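Local coordinates for quinoline 2-oxidoreductase medium subunit (Pseudomonas putida, PDB 1T3Q) that carries the FAD of quinoline 2-oxidoreductase, a molybdenum hydroxylase, as its flavoprotein subunit, at the flavin-adenine dinucleotide site. Coordinates in Å, arbitrary orientation; residue numbers count along the deposited sequence, not the author numbering.

The flavin-adenine dinucleotide site. Residues 29, 31-36, 53, 77, 100-101, 105, 109-110, 113-114, 116-117, 122-123, 160, 165-166, 190. With FAD (flavin-adenine dinucleotide), chain B.
FAD lies extended and almost wholly buried in the pocket of a molybdenum hydroxylase flavoprotein subunit, its pyrophosphate wrapped by the glycine-containing turn Ala31 to Leu36. Backbone N-H groups grip the adenosine-side phosphate in pairs: Ala31 and Gly33 share O2A, Ser35 and Leu36 share O1A. On the flavin-side phosphate, FAD O1P takes three donors, Gly32 N, Thr110 N and Thr110 OG1, the last at 2.7 Å. Thr110 holds OG1 in the crowded position between its backbone N and carbonyl carbon (chi1 67°), where the hydroxyl also accepts from Gly113 N at 2.9 Å. An alanine here would lose both hydroxyl bonds and would probably loosen the phosphate from the start of helix 111-117.

Ile29 packs over one face of the adenine. Its CB lies near ribose O2B, CG2, anti to the backbone N, sits over the five-membered ring, and CG1 carries CD1 over the six-membered ring, 3.6 Å from FAD C2A. Ala116 CB presses on the opposite face, while Ile29 O accepts the ribose 2'-hydroxyl from above its carbonyl plane.

Along the ribityl chain, Ser35 OG hydrogen-bonds to FAD O4' at 2.8 Å and His77 NE2 to FAD O2' at 3.0 Å, with Gly109 O above one face of the imidazole, toward its rim.

The isoalloxazine is sandwiched: Tyr190 stacks on the pyrimidine ring, planes 16° apart, with Val100 CG1 and Ala101 CB against the other side. Glu123, bent at chi2 (76°), brings the syn lone pair of OE2 to the N-H of FAD N3 at 2.8 Å; its other oxygen, OE1, reaches O4 through a water. Ser114 OG holds two waters that bond to O2, one of them also to N1.

Adenine lies beside the start of strand 165-172, the phosphates lie between the 31-36 turn and helix 111-117, and the flavin reaches the start of helix 123-130, with Tyr190, from the loop between strands 177-183 and 193-202, stacked on one face.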
# COMPACT_ATOMS: atom_id res chain seq x y z
N ILE A 29 -25.53 -15.78 -32.71
CA ILE A 29 -25.29 -14.46 -33.26
C ILE A 29 -25.31 -13.40 -32.18
O ILE A 29 -26.03 -13.53 -31.19
CB ILE A 29 -26.41 -14.10 -34.28
CG1 ILE A 29 -26.27 -14.94 -35.54
CG2 ILE A 29 -26.37 -12.60 -34.59
CD1 ILE A 29 -27.50 -14.88 -36.44
N ALA A 31 -25.52 -9.10 -31.93
CA ALA A 31 -25.70 -7.84 -32.63
C ALA A 31 -25.32 -6.74 -31.65
O ALA A 31 -24.13 -6.47 -31.44
CB ALA A 31 -27.15 -7.69 -33.07
N GLY A 32 -26.31 -6.11 -31.02
CA GLY A 32 -26.02 -5.05 -30.06
C GLY A 32 -25.64 -5.56 -28.68
O GLY A 32 -25.08 -4.81 -27.86
N GLY A 33 -25.95 -6.82 -28.41
CA GLY A 33 -25.63 -7.45 -27.13
C GLY A 33 -26.45 -7.04 -25.92
O GLY A 33 -26.23 -7.57 -24.83
N GLN A 34 -27.41 -6.13 -26.09
CA GLN A 34 -28.21 -5.65 -24.96
C GLN A 34 -29.21 -6.63 -24.36
O GLN A 34 -29.76 -6.38 -23.29
CB GLN A 34 -28.91 -4.34 -25.35
CG GLN A 34 -27.95 -3.32 -25.97
CD GLN A 34 -26.78 -2.97 -25.06
OE1 GLN A 34 -26.92 -2.21 -24.11
NE2 GLN A 34 -25.62 -3.54 -25.36
N SER A 35 -29.46 -7.75 -25.04
CA SER A 35 -30.36 -8.78 -24.52
C SER A 35 -29.59 -10.08 -24.30
O SER A 35 -29.84 -10.81 -23.35
CB SER A 35 -31.53 -9.02 -25.47
OG SER A 35 -32.49 -7.99 -25.36
N LEU A 36 -28.63 -10.35 -25.19
CA LEU A 36 -27.83 -11.56 -25.11
C LEU A 36 -26.82 -11.57 -23.97
O LEU A 36 -26.68 -12.57 -23.27
CB LEU A 36 -27.08 -11.77 -26.43
CG LEU A 36 -26.12 -12.96 -26.45
CD1 LEU A 36 -26.90 -14.26 -26.20
CD2 LEU A 36 -25.40 -13.02 -27.79
N LEU A 53 -22.32 -9.45 -36.19
CA LEU A 53 -22.77 -9.01 -37.50
C LEU A 53 -22.27 -7.60 -37.80
O LEU A 53 -22.65 -7.00 -38.81
CB LEU A 53 -24.30 -9.02 -37.58
CG LEU A 53 -25.00 -10.35 -37.27
CD1 LEU A 53 -26.51 -10.16 -37.35
CD2 LEU A 53 -24.55 -11.42 -38.25
N HIS A 77 -31.58 1.19 -32.51
CA HIS A 77 -32.80 1.88 -32.13
C HIS A 77 -32.54 3.37 -32.32
O HIS A 77 -33.40 4.12 -32.79
CB HIS A 77 -33.15 1.62 -30.66
CG HIS A 77 -33.37 0.18 -30.33
ND1 HIS A 77 -33.97 -0.71 -31.19
CD2 HIS A 77 -33.10 -0.52 -29.20
CE1 HIS A 77 -34.07 -1.89 -30.61
NE2 HIS A 77 -33.55 -1.80 -29.40
N VAL A 100 -38.55 2.74 -25.71
CA VAL A 100 -37.62 1.63 -25.56
C VAL A 100 -36.36 1.96 -24.75
O VAL A 100 -35.52 2.76 -25.17
CB VAL A 100 -37.19 1.08 -26.95
CG1 VAL A 100 -36.13 0.01 -26.79
CG2 VAL A 100 -38.41 0.52 -27.66
N ALA A 101 -36.25 1.32 -23.59
CA ALA A 101 -35.12 1.49 -22.69
C ALA A 101 -34.68 2.95 -22.52
O ALA A 101 -35.50 3.86 -22.40
CB ALA A 101 -33.94 0.65 -23.19
N VAL A 105 -28.69 2.17 -23.98
CA VAL A 105 -29.12 0.89 -24.54
C VAL A 105 -29.53 1.08 -26.00
O VAL A 105 -29.18 0.26 -26.85
CB VAL A 105 -30.31 0.30 -23.74
CG1 VAL A 105 -30.91 -0.89 -24.48
CG2 VAL A 105 -29.83 -0.14 -22.36
N GLY A 109 -28.67 -1.37 -29.09
CA GLY A 109 -29.74 -2.26 -29.50
C GLY A 109 -30.14 -2.08 -30.95
O GLY A 109 -30.14 -0.95 -31.46
N THR A 110 -30.49 -3.17 -31.62
CA THR A 110 -30.88 -3.11 -33.02
C THR A 110 -32.29 -3.66 -33.26
O THR A 110 -32.84 -4.39 -32.44
CB THR A 110 -29.90 -3.91 -33.91
OG1 THR A 110 -30.01 -5.31 -33.62
CG2 THR A 110 -28.47 -3.46 -33.66
N GLY A 113 -32.02 -7.46 -33.66
CA GLY A 113 -31.79 -8.12 -32.38
C GLY A 113 -33.04 -8.15 -31.53
O GLY A 113 -33.34 -9.15 -30.87
N SER A 114 -33.78 -7.04 -31.53
CA SER A 114 -35.01 -6.96 -30.76
C SER A 114 -36.03 -7.97 -31.28
O SER A 114 -36.69 -8.66 -30.50
CB SER A 114 -35.60 -5.54 -30.86
OG SER A 114 -36.84 -5.46 -30.18
N ALA A 116 -35.43 -10.77 -33.07
CA ALA A 116 -34.96 -12.13 -32.86
C ALA A 116 -35.07 -12.53 -31.38
O ALA A 116 -35.39 -13.68 -31.07
CB ALA A 116 -33.53 -12.26 -33.33
N HIS A 117 -34.79 -11.60 -30.48
CA HIS A 117 -34.87 -11.89 -29.05
C HIS A 117 -36.33 -12.24 -28.74
O HIS A 117 -36.61 -13.13 -27.95
CB HIS A 117 -34.42 -10.69 -28.21
CG HIS A 117 -34.42 -10.96 -26.74
ND1 HIS A 117 -33.75 -12.02 -26.17
CD2 HIS A 117 -35.00 -10.29 -25.71
CE1 HIS A 117 -33.93 -12.01 -24.87
NE2 HIS A 117 -34.68 -10.97 -24.56
N ALA A 122 -41.56 -6.56 -25.56
CA ALA A 122 -40.82 -5.60 -26.37
C ALA A 122 -41.69 -4.84 -27.36
O ALA A 122 -42.68 -5.37 -27.87
CB ALA A 122 -39.70 -6.32 -27.12
N GLU A 123 -41.31 -3.60 -27.64
CA GLU A 123 -42.06 -2.76 -28.57
C GLU A 123 -41.95 -3.15 -30.05
O GLU A 123 -42.96 -3.19 -30.75
CB GLU A 123 -41.63 -1.28 -28.44
CG GLU A 123 -42.21 -0.56 -27.24
CD GLU A 123 -41.54 -0.93 -25.93
OE1 GLU A 123 -42.04 -0.54 -24.85
OE2 GLU A 123 -40.49 -1.62 -25.98
N LEU A 160 -37.66 -18.11 -36.76
CA LEU A 160 -36.26 -18.28 -37.10
C LEU A 160 -35.80 -19.72 -36.88
O LEU A 160 -36.02 -20.29 -35.81
CB LEU A 160 -35.42 -17.33 -36.24
CG LEU A 160 -34.36 -16.43 -36.86
CD1 LEU A 160 -34.83 -15.85 -38.18
CD2 LEU A 160 -34.04 -15.32 -35.87
N VAL A 165 -30.41 -16.04 -40.45
CA VAL A 165 -30.08 -14.66 -40.09
C VAL A 165 -31.14 -13.70 -40.61
O VAL A 165 -31.43 -13.67 -41.80
CB VAL A 165 -28.71 -14.24 -40.68
CG1 VAL A 165 -28.37 -12.82 -40.27
CG2 VAL A 165 -27.62 -15.20 -40.22
N LEU A 166 -31.74 -12.92 -39.71
CA LEU A 166 -32.73 -11.93 -40.08
C LEU A 166 -31.89 -10.87 -40.78
O LEU A 166 -30.95 -10.34 -40.20
CB LEU A 166 -33.39 -11.33 -38.83
CG LEU A 166 -34.83 -10.83 -38.94
CD1 LEU A 166 -35.16 -10.00 -37.71
CD2 LEU A 166 -35.03 -10.01 -40.20
N TYR A 190 -40.05 -1.69 -18.82
CA TYR A 190 -40.78 -2.67 -19.61
C TYR A 190 -42.26 -2.44 -19.32
O TYR A 190 -42.67 -2.40 -18.15
CB TYR A 190 -40.39 -4.09 -19.21
CG TYR A 190 -39.32 -4.68 -20.10
CD1 TYR A 190 -39.61 -5.07 -21.40
CD2 TYR A 190 -38.01 -4.84 -19.64
CE1 TYR A 190 -38.63 -5.59 -22.23
CE2 TYR A 190 -37.02 -5.36 -20.46
CZ TYR A 190 -37.33 -5.74 -21.75
OH TYR A 190 -36.35 -6.25 -22.57
PA FAD B . -28.52 -9.00 -29.10
O1A FAD B . -28.69 -8.92 -27.62
O2A FAD B . -27.28 -9.13 -29.61
O5B FAD B . -29.20 -10.35 -29.30
C5B FAD B . -30.64 -10.58 -29.35
C4B FAD B . -30.92 -12.09 -29.72
O4B FAD B . -31.21 -12.11 -31.18
C3B FAD B . -29.79 -13.17 -29.54
O3B FAD B . -30.32 -14.43 -29.23
C2B FAD B . -29.05 -13.10 -30.91
O2B FAD B . -28.40 -14.31 -31.22
C1B FAD B . -30.19 -12.91 -31.86
N9A FAD B . -29.88 -12.10 -33.04
C8A FAD B . -29.45 -10.79 -33.07
N7A FAD B . -29.47 -10.26 -34.29
C5A FAD B . -29.92 -11.27 -35.10
C6A FAD B . -30.19 -11.33 -36.57
N6A FAD B . -29.99 -10.34 -37.41
N1A FAD B . -30.66 -12.56 -37.03
C2A FAD B . -30.88 -13.63 -36.19
N3A FAD B . -30.65 -13.67 -34.84
C4A FAD B . -30.12 -12.48 -34.35
N1 FAD B . -36.27 -3.67 -25.34
C2 FAD B . -37.50 -3.21 -25.57
O2 FAD B . -38.21 -3.66 -26.43
N3 FAD B . -38.13 -2.28 -24.67
C4 FAD B . -37.52 -1.89 -23.48
O4 FAD B . -38.12 -1.14 -22.73
C4X FAD B . -36.20 -2.45 -23.18
N5 FAD B . -35.55 -2.11 -22.02
C5X FAD B . -34.26 -2.58 -21.83
C6 FAD B . -33.60 -2.22 -20.61
C7 FAD B . -32.30 -2.65 -20.34
C7M FAD B . -31.65 -2.27 -19.03
C8 FAD B . -31.57 -3.47 -21.34
C8M FAD B . -30.16 -3.96 -21.11
C9 FAD B . -32.20 -3.82 -22.56
C9A FAD B . -33.55 -3.39 -22.81
N10 FAD B . -34.29 -3.73 -24.03
C10 FAD B . -35.58 -3.32 -24.21
C1' FAD B . -33.67 -4.68 -24.98
C2' FAD B . -33.08 -3.99 -26.25
O2' FAD B . -34.15 -3.57 -27.10
C3' FAD B . -32.19 -5.04 -26.92
O3' FAD B . -31.19 -4.30 -27.63
C4' FAD B . -32.95 -5.96 -27.91
O4' FAD B . -34.00 -6.68 -27.25
C5' FAD B . -31.95 -6.94 -28.45
O5' FAD B . -31.20 -6.30 -29.66
P FAD B . -29.71 -6.43 -29.74
O1P FAD B . -29.32 -5.76 -31.06
O2P FAD B . -29.05 -6.00 -28.60
O3P FAD B . -29.40 -7.87 -29.88
O HOH W 1 -38.28 -3.19 -29.15
O HOH W 2 -36.46 -5.84 -27.38
O HOH W 3 -40.50 0.16 -22.42